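Local coordinates for protein alpha-glucosidase (Pseudoalteromonas sp. K8, PDB 5HQA) that hydrolyses alpha-glucosidic linkages as a calcium-binding glycoside hydrolase of family 97 that is activated by chloride, at residues Ala187-Tyr192 against Phe414-Tyr419; His436-Asp441 against Ile452-Ala457; Arg458-Asn463 against Met488-Gly493. All blocks are in the same frame, centred on the assembly; numbering follows the deposited sequence.

Contact 1 (Ala187-Tyr192 against Phe414-Tyr419); sequences AALVDY and FMVNEY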
loop_
_atom_site.group_PDB
_atom_site.type_symbol
_atom_site.label_atom_id
_atom_site.label_comp_id
_atom_site.label_asym_id
_atom_site.label_seq_id
_atom_site.Cartn_x
_atom_site.Cartn_y
_atom_site.Cartn_z
ATOM N N ALA A 187 11.179 0.422 5.686
ATOM C CA ALA A 187 11.446 0.040 4.309
ATOM C C ALA A 187 12.274 -1.237 4.271
ATOM O O ALA A 187 13.140 -1.453 5.128
ATOM C CB ALA A 187 12.171 1.168 3.547
ATOM N N ALA A 188 11.998 -2.073 3.263
ATOM C CA ALA A 188 12.723 -3.323 3.020
ATOM C C ALA A 188 12.574 -4.281 4.203
ATOM O O ALA A 188 13.552 -4.744 4.799
ATOM C CB ALA A 188 14.206 -3.059 2.699
ATOM N N LEU A 189 11.321 -4.594 4.527
ATOM C CA LEU A 189 11.027 -5.503 5.637
ATOM C C LEU A 189 11.243 -6.930 5.147
ATOM O O LEU A 189 10.365 -7.523 4.513
ATOM C CB LEU A 189 9.608 -5.284 6.148
ATOM C CG LEU A 189 9.100 -6.241 7.225
ATOM C CD1 LEU A 189 10.016 -6.264 8.453
ATOM C CD2 LEU A 189 7.674 -5.844 7.619
ATOM N N VAL A 190 12.434 -7.467 5.424
ATOM C CA VAL A 190 12.893 -8.758 4.923
ATOM C C VAL A 190 13.453 -9.557 6.091
ATOM O O VAL A 190 14.330 -9.065 6.809
ATOM C CB VAL A 190 13.979 -8.598 3.841
ATOM C CG1 VAL A 190 14.474 -9.968 3.376
ATOM C CG2 VAL A 190 13.452 -7.784 2.672
ATOM N N ASP A 191 12.959 -10.784 6.273
ATOM C CA ASP A 191 13.445 -11.694 7.319
ATOM C C ASP A 191 13.481 -11.018 8.692
ATOM O O ASP A 191 14.465 -11.098 9.431
ATOM C CB ASP A 191 14.825 -12.258 6.968
ATOM C CG ASP A 191 15.256 -13.362 7.921
ATOM O OD1 ASP A 191 14.365 -14.123 8.363
ATOM O OD2 ASP A 191 16.464 -13.458 8.250
ATOM N N TYR A 192 12.385 -10.353 9.038
ATOM C CA TYR A 192 12.316 -9.599 10.278
ATOM C C TYR A 192 10.844 -9.418 10.608
ATOM O O TYR A 192 9.972 -9.646 9.766
ATOM C CB TYR A 192 13.034 -8.257 10.129
ATOM C CG TYR A 192 13.561 -7.612 11.400
ATOM C CD1 TYR A 192 14.825 -7.938 11.901
ATOM C CD2 TYR A 192 12.820 -6.628 12.065
ATOM C CE1 TYR A 192 15.323 -7.322 13.046
ATOM C CE2 TYR A 192 13.314 -6.000 13.209
ATOM C CZ TYR A 192 14.564 -6.357 13.691
ATOM O OH TYR A 192 15.053 -5.736 14.815
ATOM N N PHE A 414 7.638 -14.798 10.659
ATOM C CA PHE A 414 7.201 -15.989 9.935
ATOM C C PHE A 414 6.415 -15.616 8.681
ATOM O O PHE A 414 6.700 -16.112 7.584
ATOM C CB PHE A 414 6.349 -16.893 10.832
ATOM C CG PHE A 414 5.669 -17.992 10.068
ATOM C CD1 PHE A 414 6.385 -19.121 9.673
ATOM C CD2 PHE A 414 4.335 -17.872 9.683
ATOM C CE1 PHE A 414 5.771 -20.125 8.931
ATOM C CE2 PHE A 414 3.717 -18.876 8.936
ATOM C CZ PHE A 414 4.437 -19.998 8.563
ATOM N N MET A 415 5.401 -14.756 8.827
ATOM C CA MET A 415 4.574 -14.415 7.672
ATOM C C MET A 415 5.309 -13.497 6.707
ATOM O O MET A 415 5.118 -13.599 5.485
ATOM C CB MET A 415 3.251 -13.785 8.116
ATOM C CG MET A 415 2.195 -14.837 8.474
ATOM S SD MET A 415 1.852 -15.974 7.105
ATOM C CE MET A 415 1.215 -14.877 5.841
ATOM N N VAL A 416 6.142 -12.585 7.224
ATOM C CA VAL A 416 6.971 -11.764 6.340
ATOM C C VAL A 416 7.725 -12.659 5.363
ATOM O O VAL A 416 7.724 -12.427 4.147
ATOM C CB VAL A 416 7.927 -10.878 7.162
ATOM C CG1 VAL A 416 9.081 -10.355 6.289
ATOM C CG2 VAL A 416 7.158 -9.721 7.803
ATOM N N ASN A 417 8.320 -13.735 5.877
ATOM C CA ASN A 417 9.032 -14.671 5.013
ATOM C C ASN A 417 8.078 -15.487 4.147
ATOM O O ASN A 417 8.409 -15.820 3.000
ATOM C CB ASN A 417 9.907 -15.595 5.862
ATOM C CG ASN A 417 11.113 -14.875 6.442
ATOM O OD1 ASN A 417 11.527 -13.837 5.916
ATOM N ND2 ASN A 417 11.677 -15.411 7.528
ATOM N N GLU A 418 6.898 -15.814 4.678
ATOM C CA GLU A 418 5.914 -16.585 3.928
ATOM C C GLU A 418 5.412 -15.811 2.711
ATOM O O GLU A 418 5.277 -16.378 1.618
ATOM C CB GLU A 418 4.763 -16.965 4.861
ATOM C CG GLU A 418 3.897 -18.100 4.370
ATOM C CD GLU A 418 4.620 -19.442 4.323
ATOM O OE1 GLU A 418 5.524 -19.698 5.153
ATOM O OE2 GLU A 418 4.275 -20.243 3.431
ATOM N N TYR A 419 5.135 -14.514 2.873
ATOM C CA TYR A 419 4.689 -13.715 1.734
ATOM C C TYR A 419 5.756 -13.670 0.651
ATOM O O TYR A 419 5.461 -13.824 -0.540
ATOM C CB TYR A 419 4.354 -12.286 2.163
ATOM C CG TYR A 419 3.117 -12.105 3.009
ATOM C CD1 TYR A 419 1.847 -12.376 2.497
ATOM C CD2 TYR A 419 3.216 -11.611 4.310
ATOM C CE1 TYR A 419 0.707 -12.181 3.282
ATOM C CE2 TYR A 419 2.092 -11.414 5.098
ATOM C CZ TYR A 419 0.844 -11.704 4.580
ATOM O OH TYR A 419 -0.272 -11.494 5.355
HETATM O O HOH W 1 11.416 -11.902 4.001
#

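Contact 2 (His436-Asp441 against Ile452-Ala457); sequences HEPIKD and ITREGA. With CA (calcium ion), chain C; AC1 (4,6-dideoxy-4-{[(1S,4R,5S,6S)-4,5,6-trihydroxy-3-(hydroxymethyl)cyclohex-2-en-1-yl]amino}-alpha-D-glucopyranose), chain B.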
loop_
_atom_site.group_PDB
_atom_site.type_symbol
_atom_site.label_atom_id
_atom_site.label_comp_id
_atom_site.label_asym_id
_atom_site.label_seq_id
_atom_site.Cartn_x
_atom_site.Cartn_y
_atom_site.Cartn_z
ATOM N N HIS A 436 -4.043 -9.676 -0.764
ATOM C CA HIS A 436 -5.006 -9.180 0.213
ATOM C C HIS A 436 -4.735 -9.797 1.581
ATOM O O HIS A 436 -4.193 -10.901 1.684
ATOM C CB HIS A 436 -6.446 -9.441 -0.248
ATOM C CG HIS A 436 -6.886 -8.495 -1.327
ATOM N ND1 HIS A 436 -8.125 -7.888 -1.340
ATOM C CD2 HIS A 436 -6.221 -8.019 -2.411
ATOM C CE1 HIS A 436 -8.208 -7.092 -2.394
ATOM N NE2 HIS A 436 -7.071 -7.163 -3.065
ATOM N N GLU A 437 -5.113 -9.064 2.631
ATOM C CA GLU A 437 -4.652 -9.312 3.993
ATOM C C GLU A 437 -3.136 -9.529 3.994
ATOM O O GLU A 437 -2.650 -10.603 4.365
ATOM C CB GLU A 437 -5.376 -10.487 4.641
ATOM C CG GLU A 437 -6.891 -10.273 4.700
ATOM C CD GLU A 437 -7.549 -10.463 3.340
ATOM O OE1 GLU A 437 -7.250 -11.488 2.695
ATOM O OE2 GLU A 437 -8.325 -9.576 2.893
ATOM N N PRO A 438 -2.361 -8.518 3.580
ATOM C CA PRO A 438 -0.926 -8.691 3.356
ATOM C C PRO A 438 -0.112 -8.247 4.549
ATOM O O PRO A 438 -0.664 -7.809 5.564
ATOM C CB PRO A 438 -0.672 -7.743 2.186
ATOM C CG PRO A 438 -1.527 -6.553 2.581
ATOM C CD PRO A 438 -2.781 -7.149 3.237
ATOM N N ILE A 439 1.209 -8.325 4.411
ATOM C CA ILE A 439 2.096 -7.450 5.168
ATOM C C ILE A 439 2.038 -6.069 4.525
ATOM O O ILE A 439 1.870 -5.937 3.306
ATOM C CB ILE A 439 3.535 -8.010 5.188
ATOM C CG1 ILE A 439 4.482 -7.089 5.966
ATOM C CG2 ILE A 439 4.073 -8.195 3.756
ATOM C CD1 ILE A 439 4.195 -7.031 7.465
ATOM N N LYS A 440 2.154 -5.026 5.343
ATOM C CA LYS A 440 2.179 -3.670 4.808
ATOM C C LYS A 440 3.297 -3.520 3.780
ATOM O O LYS A 440 4.319 -4.213 3.832
ATOM C CB LYS A 440 2.366 -2.662 5.939
ATOM C CG LYS A 440 3.737 -2.793 6.618
ATOM C CD LYS A 440 3.775 -2.064 7.961
ATOM C CE LYS A 440 5.146 -2.223 8.607
ATOM N NZ LYS A 440 5.248 -1.548 9.940
ATOM N N ASP A 441 3.069 -2.624 2.820
ATOM C CA ASP A 441 4.045 -2.334 1.775
ATOM C C ASP A 441 5.245 -1.621 2.392
ATOM O O ASP A 441 5.080 -0.653 3.143
ATOM C CB ASP A 441 3.378 -1.465 0.699
ATOM C CG ASP A 441 4.225 -1.296 -0.568
ATOM O OD1 ASP A 441 5.472 -1.391 -0.492
ATOM O OD2 ASP A 441 3.621 -1.050 -1.648
ATOM N N ILE A 452 2.979 -6.531 -7.310
ATOM C CA ILE A 452 2.508 -5.318 -7.975
ATOM C C ILE A 452 1.615 -4.467 -7.076
ATOM O O ILE A 452 1.631 -3.235 -7.183
ATOM C CB ILE A 452 1.806 -5.661 -9.302
ATOM C CG1 ILE A 452 0.685 -6.678 -9.088
ATOM C CG2 ILE A 452 2.824 -6.196 -10.290
ATOM C CD1 ILE A 452 -0.094 -6.980 -10.346
ATOM N N THR A 453 0.845 -5.069 -6.177
ATOM C CA THR A 453 -0.059 -4.281 -5.354
ATOM C C THR A 453 -0.521 -5.139 -4.178
ATOM O O THR A 453 -0.193 -6.326 -4.077
ATOM C CB THR A 453 -1.233 -3.750 -6.193
ATOM O OG1 THR A 453 -1.908 -2.705 -5.480
ATOM C CG2 THR A 453 -2.232 -4.872 -6.538
ATOM N N ARG A 454 -1.273 -4.517 -3.275
ATOM C CA ARG A 454 -1.822 -5.225 -2.126
ATOM C C ARG A 454 -2.983 -4.419 -1.570
ATOM O O ARG A 454 -3.201 -3.264 -1.940
ATOM C CB ARG A 454 -0.757 -5.453 -1.046
ATOM C CG ARG A 454 -0.412 -4.195 -0.236
ATOM C CD ARG A 454 0.930 -4.381 0.471
ATOM N NE ARG A 454 1.995 -4.578 -0.509
ATOM C CZ ARG A 454 3.056 -5.357 -0.324
ATOM N NH1 ARG A 454 3.207 -6.030 0.817
ATOM N NH2 ARG A 454 3.972 -5.463 -1.286
ATOM N N GLU A 455 -3.726 -5.046 -0.664
ATOM C CA GLU A 455 -4.808 -4.337 0.006
ATOM C C GLU A 455 -4.262 -3.724 1.300
ATOM O O GLU A 455 -3.636 -2.659 1.257
ATOM C CB GLU A 455 -5.989 -5.282 0.244
ATOM C CG GLU A 455 -7.274 -4.580 0.624
ATOM C CD GLU A 455 -8.429 -5.560 0.769
ATOM O OE1 GLU A 455 -8.326 -6.495 1.596
ATOM O OE2 GLU A 455 -9.429 -5.406 0.037
ATOM N N GLY A 456 -4.459 -4.371 2.446
ATOM C CA GLY A 456 -3.821 -3.863 3.665
ATOM C C GLY A 456 -4.377 -2.548 4.180
ATOM O O GLY A 456 -3.621 -1.710 4.709
ATOM N N ALA A 457 -5.688 -2.357 4.046
ATOM C CA ALA A 457 -6.469 -1.190 4.433
ATOM C C ALA A 457 -7.902 -1.499 4.027
ATOM O O ALA A 457 -8.150 -2.426 3.247
ATOM C CB ALA A 457 -5.982 0.101 3.749
HETATM CA CA CA C . -9.937 -7.786 2.605
HETATM C C1 AC1 B . -13.542 -10.460 6.276
HETATM O O2 AC1 B . -11.869 -9.020 7.205
HETATM C C2 AC1 B . -12.145 -9.885 6.091
HETATM C C4A AC1 B . -12.116 -11.146 -1.393
HETATM C C3 AC1 B . -12.012 -9.158 4.779
HETATM O O3 AC1 B . -10.706 -8.565 4.667
HETATM C C4 AC1 B . -12.297 -10.101 3.641
HETATM N N4A AC1 B . -11.909 -9.554 2.302
HETATM C C5 AC1 B . -13.800 -10.278 3.781
HETATM O O5 AC1 B . -14.054 -11.080 5.009
HETATM C C6 AC1 B . -14.467 -10.954 2.623
HETATM C C1B AC1 B . -11.094 -10.491 1.448
HETATM C C2B AC1 B . -10.657 -9.730 0.028
HETATM O O2B AC1 B . -10.094 -8.465 0.373
HETATM C C3B AC1 B . -11.742 -9.646 -0.863
HETATM O O3B AC1 B . -11.459 -8.833 -2.029
HETATM O O4 AC1 B . -13.286 -11.104 -2.186
HETATM C C5B AC1 B . -12.297 -12.095 -0.320
HETATM C C7B AC1 B . -11.724 -11.735 1.160
HETATM C C6B AC1 B . -12.446 -13.575 -0.711
HETATM O O6B AC1 B . -11.192 -14.038 -1.104
HETATM O O HOH W 2 -6.193 -6.416 3.256
HETATM O O HOH W 3 1.675 -2.542 -2.632
#

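Contact 3 (Arg458-Asn463 against Met488-Gly493); sequences RGQEFN and MDFTPG. With CA (calcium ion), chain C; AC1 (4,6-dideoxy-4-{[(1S,4R,5S,6S)-4,5,6-trihydroxy-3-(hydroxymethyl)cyclohex-2-en-1-yl]amino}-alpha-D-glucopyranose), chain B.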
loop_
_atom_site.group_PDB
_atom_site.type_symbol
_atom_site.label_atom_id
_atom_site.label_comp_id
_atom_site.label_asym_id
_atom_site.label_seq_id
_atom_site.Cartn_x
_atom_site.Cartn_y
_atom_site.Cartn_z
ATOM N N ARG A 458 -8.843 -0.720 4.551
ATOM C CA ARG A 458 -10.227 -0.860 4.110
ATOM C C ARG A 458 -10.379 -0.312 2.694
ATOM O O ARG A 458 -10.154 0.880 2.452
ATOM C CB ARG A 458 -11.162 -0.134 5.069
ATOM C CG ARG A 458 -11.390 -0.893 6.370
ATOM C CD ARG A 458 -12.242 -0.084 7.352
ATOM N NE ARG A 458 -13.550 0.285 6.804
ATOM C CZ ARG A 458 -14.715 0.064 7.409
ATOM N NH1 ARG A 458 -14.764 -0.541 8.593
ATOM N NH2 ARG A 458 -15.844 0.459 6.828
ATOM N N GLY A 459 -10.761 -1.182 1.756
ATOM C CA GLY A 459 -11.077 -0.787 0.407
ATOM C C GLY A 459 -12.569 -0.799 0.127
ATOM O O GLY A 459 -13.408 -0.748 1.038
ATOM N N GLN A 460 -12.904 -0.880 -1.167
ATOM C CA GLN A 460 -14.295 -0.795 -1.616
ATOM C C GLN A 460 -15.182 -1.865 -0.991
ATOM O O GLN A 460 -16.385 -1.638 -0.801
ATOM C CB GLN A 460 -14.341 -0.920 -3.138
ATOM C CG GLN A 460 -15.667 -0.543 -3.772
ATOM C CD GLN A 460 -15.801 0.960 -3.943
ATOM O OE1 GLN A 460 -16.393 1.644 -3.100
ATOM N NE2 GLN A 460 -15.244 1.485 -5.036
ATOM N N GLU A 461 -14.626 -3.044 -0.691
ATOM C CA GLU A 461 -15.458 -4.138 -0.189
ATOM C C GLU A 461 -16.200 -3.751 1.084
ATOM O O GLU A 461 -17.328 -4.204 1.303
ATOM C CB GLU A 461 -14.605 -5.381 0.061
ATOM C CG GLU A 461 -13.464 -5.149 1.053
ATOM C CD GLU A 461 -12.739 -6.430 1.416
ATOM O OE1 GLU A 461 -13.238 -7.511 1.039
ATOM O OE2 GLU A 461 -11.681 -6.364 2.086
ATOM N N PHE A 462 -15.597 -2.916 1.938
ATOM C CA PHE A 462 -16.299 -2.512 3.155
ATOM C C PHE A 462 -17.501 -1.634 2.865
ATOM O O PHE A 462 -18.323 -1.429 3.762
ATOM C CB PHE A 462 -15.350 -1.801 4.122
ATOM C CG PHE A 462 -14.493 -2.749 4.895
ATOM C CD1 PHE A 462 -13.349 -3.295 4.320
ATOM C CD2 PHE A 462 -14.854 -3.137 6.174
ATOM C CE1 PHE A 462 -12.569 -4.208 5.028
ATOM C CE2 PHE A 462 -14.080 -4.042 6.891
ATOM C CZ PHE A 462 -12.939 -4.582 6.320
ATOM N N ASN A 463 -17.628 -1.127 1.640
ATOM C CA ASN A 463 -18.809 -0.367 1.270
ATOM C C ASN A 463 -19.959 -1.255 0.841
ATOM O O ASN A 463 -21.066 -0.747 0.646
ATOM C CB ASN A 463 -18.456 0.623 0.165
ATOM C CG ASN A 463 -17.491 1.675 0.644
ATOM O OD1 ASN A 463 -17.473 2.010 1.830
ATOM N ND2 ASN A 463 -16.671 2.191 -0.261
ATOM N N MET A 488 -2.131 0.493 -3.736
ATOM C CA MET A 488 -3.213 -0.228 -3.084
ATOM C C MET A 488 -4.236 -0.673 -4.109
ATOM O O MET A 488 -4.646 0.120 -4.963
ATOM C CB MET A 488 -3.908 0.620 -2.022
ATOM C CG MET A 488 -5.102 -0.104 -1.396
ATOM S SD MET A 488 -6.005 0.926 -0.237
ATOM C CE MET A 488 -7.291 -0.214 0.311
ATOM N N ASP A 489 -4.649 -1.938 -4.008
ATOM C CA ASP A 489 -5.768 -2.495 -4.772
ATOM C C ASP A 489 -7.064 -2.140 -4.039
ATOM O O ASP A 489 -7.602 -2.918 -3.250
ATOM C CB ASP A 489 -5.597 -4.008 -4.918
ATOM C CG ASP A 489 -6.660 -4.656 -5.815
ATOM O OD1 ASP A 489 -6.989 -4.081 -6.885
ATOM O OD2 ASP A 489 -7.146 -5.767 -5.457
ATOM N N PHE A 490 -7.569 -0.926 -4.305
ATOM C CA PHE A 490 -8.771 -0.422 -3.635
ATOM C C PHE A 490 -10.062 -0.948 -4.263
ATOM O O PHE A 490 -11.106 -0.968 -3.594
ATOM C CB PHE A 490 -8.767 1.116 -3.663
ATOM C CG PHE A 490 -9.922 1.743 -2.920
ATOM C CD1 PHE A 490 -9.818 2.022 -1.564
ATOM C CD2 PHE A 490 -11.114 2.043 -3.579
ATOM C CE1 PHE A 490 -10.886 2.585 -0.868
ATOM C CE2 PHE A 490 -12.195 2.603 -2.892
ATOM C CZ PHE A 490 -12.077 2.872 -1.533
ATOM N N THR A 491 -9.995 -1.405 -5.516
ATOM C CA THR A 491 -11.094 -1.754 -6.424
ATOM C C THR A 491 -12.076 -0.585 -6.541
ATOM O O THR A 491 -13.213 -0.663 -6.061
ATOM C CB THR A 491 -11.802 -3.061 -6.012
ATOM O OG1 THR A 491 -12.645 -2.864 -4.872
ATOM C CG2 THR A 491 -10.785 -4.162 -5.698
ATOM N N PRO A 492 -11.683 0.501 -7.208
ATOM C CA PRO A 492 -12.574 1.652 -7.378
ATOM C C PRO A 492 -13.641 1.379 -8.436
ATOM O O PRO A 492 -13.692 0.315 -9.054
ATOM C CB PRO A 492 -11.617 2.752 -7.830
ATOM C CG PRO A 492 -10.576 2.017 -8.592
ATOM C CD PRO A 492 -10.371 0.731 -7.837
ATOM N N GLY A 493 -14.512 2.370 -8.635
ATOM C CA GLY A 493 -15.379 2.371 -9.803
ATOM C C GLY A 493 -16.764 1.775 -9.628
ATOM O O GLY A 493 -17.295 1.171 -10.563
HETATM CA CA CA C . -9.937 -7.786 2.605
HETATM C C1 AC1 B . -13.542 -10.460 6.276
HETATM O O2 AC1 B . -11.869 -9.020 7.205
HETATM C C2 AC1 B . -12.145 -9.885 6.091
HETATM C C4A AC1 B . -12.116 -11.146 -1.393
HETATM C C3 AC1 B . -12.012 -9.158 4.779
HETATM O O3 AC1 B . -10.706 -8.565 4.667
HETATM C C4 AC1 B . -12.297 -10.101 3.641
HETATM N N4A AC1 B . -11.909 -9.554 2.302
HETATM C C5 AC1 B . -13.800 -10.278 3.781
HETATM O O5 AC1 B . -14.054 -11.080 5.009
HETATM C C6 AC1 B . -14.467 -10.954 2.623
HETATM C C1B AC1 B . -11.094 -10.491 1.448
HETATM C C2B AC1 B . -10.657 -9.730 0.028
HETATM O O2B AC1 B . -10.094 -8.465 0.373
HETATM C C3B AC1 B . -11.742 -9.646 -0.863
HETATM O O3B AC1 B . -11.459 -8.833 -2.029
HETATM O O4 AC1 B . -13.286 -11.104 -2.186
HETATM C C5B AC1 B . -12.297 -12.095 -0.320
HETATM C C7B AC1 B . -11.724 -11.735 1.160
HETATM C C6B AC1 B . -12.446 -13.575 -0.711
HETATM O O6B AC1 B . -11.192 -14.038 -1.104
HETATM O O HOH W 4 -12.149 -3.790 -2.234
#

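Contact 1 (Ala187-Tyr192 against Phe414-Tyr419)
The carboxylate of Asp191 and the side-chain amide of Asn417 are the flat groups that meet across this contact, their planes 29° apart. They touch by their edges: Asn417 ND2 sends a hydrogen lying in its own amide plane to Asp191 OD1, which it reaches on the anti side and somewhat out of the carboxylate plane. The bond is 3.1 Å long and close to straight, at 165°. The oxygen end of the same amide is tied through a water, which donates to Asn417 OD1 at 2.7 Å and accepts from the backbone N of Asp191 at 3.0 Å, so both ends of the amide are engaged and its flip is fixed. Chi1 of -72° sets Asn417 CG anti to the carbonyl carbon, from where the end of the side chain reaches the loop. Asp191 has further partners, Lys220 in a salt bridge to OD2 and Gln413 NE2 on OD1. A third flat group, the ring of Tyr419, carries Met415 CE over one face, offset toward the rim, within the helix itself.

Beside the polar edge, Val416 points toward the loop and has the most surface covered. Its CG1 rests 3.6 Å from Leu189 O, while CG2 lies 3.4 Å from Tyr192 O and 3.9 Å from Leu189 CD2; the Leu189 and Val416 side chains cross at about a right angle. Tyr192 O is buried here without a hydrogen-bonding partner in the model. The Tyr192 side chain turns back into its own domain, where its hydroxyl meets Glu128. The arrangement is a domain interface: a loop linking strands of two sheets in the N-terminal beta domain packs on helix 413-428 of the catalytic TIM barrel.

Contact 2 (His436-Asp441 against Ile452-Ala457)
His436 and Glu455 cross obliquely, the imidazole and carboxylate planes 48° apart. Glu455 CB sits over the centre of the ring in a CH-pi contact, 3.6 Å from the centroid and 8° off the normal. The inhibitor lies at the ring edge: His436 ND1 gives a nearly straight hydrogen bond of 2.7 Å to AC1 O2B, which lies in the ring plane. With Glu455 CG anti to its backbone N (chi1 -166°) and the chain extended beyond, the carboxylate runs past the ring to the calcium ion, which Glu455 OE1 binds at 2.3 Å and Glu437 OE2 at 2.4 Å. Tyr389 is a further polar partner of Glu437. A water joins Glu437 N, Gly456 N and Glu455 OE1, while Pro438 CD packs 3.3 Å from Gly456 N.

At the far end, Arg454 lies side by side with Ile439, and its NH1 donates to Ile439 O at 2.8 Å from above the carbonyl plane. The Asp441 side chain crosses that of Arg454 at about a right angle, Asp441 CA lies over one guanidinium face toward its rim, and a water bridges Asp441 OD2 and Arg454 NE. Asp441 OD1 is held by Gly443 N. Residues 436-441 follow strand 432-435 and 452-457 run out of the neighbouring parallel strand 451-454, at the C-terminal rim where a TIM barrel carries its active site; here it holds the calcium site and bound acarbose.

Contact 3 (Arg458-Asn463 against Met488-Gly493)
Gln460 and Phe490 bury the most surface here, and they meet twice. The backbone N of Gln460 donates to Phe490 O at 3.0 Å, in the carbonyl plane, and the same nitrogen stands 3.8 Å above the Phe490 ring, over its centre. Gly459 C lies over that face toward the rim, and Gly459 CA is 3.6 Å from Phe490 CE1, with Met488 CE also packed on this glycine. The Gln460 amide is turned 72° to the ring plane. CG is anti to the backbone N (chi1 -167°) and the chain bends at chi2 (82°), which sets the position of CD; the Gln460 and Thr491 side chains cross obliquely. Gln460 NE2 donates to Thr491 O at 3.1 Å, while OE1 accepts from Asn463 ND2 at 2.9 Å.

Backbone bonds of Asp489 with Arg454 and of Met488 with Tyr524, just ahead of strand 527-529, place the start of 488-493 between strand 451-454 and that region, consistent with the seventh strand position of a (beta/alpha)8 barrel. Residues 458-463 follow strand 451-454 at the active-site rim and lead into the weakly bonded helix 462-465. An alanine in place of Gln460 removes the amide, and would probably leave Asn463 ND2 without this acceptor and Thr491 O without this donor, holding 458-463 less firmly to 488-493.

Phe490 O takes a second donor, Thr491 OG1, at 2.8 Å. That hydroxyl also accepts from a water, which in turn takes the N-H of Glu461 at 3.0 Å. Glu461 places OE2 2.3 Å from the calcium ion, a site completed by Glu154, Glu437, Glu455 and the inhibitor.

In the fold
From the N terminus, contact 1 comes first and closes by far the longest loop, bringing 187-192 of the N-terminal beta domain onto helix 413-428 after 221 intervening residues. Contact 2 then closes a short loop of ten residues between barrel strands 432-435 and 451-454, and contact 3 closes one of 24 residues with helices 474-478 and 482-485, joining the segment after strand 451-454 to the loop before helix 513-522. The three stand in series, with neither nesting nor crossing. Contacts 1 and 2 touch where the Tyr419 hydroxyl reaches Glu437 O and Leu189 packs on Ile439. Contacts 2 and 3 are joined through Asp489, which meets His436 and Arg454, and both supply calcium ligands.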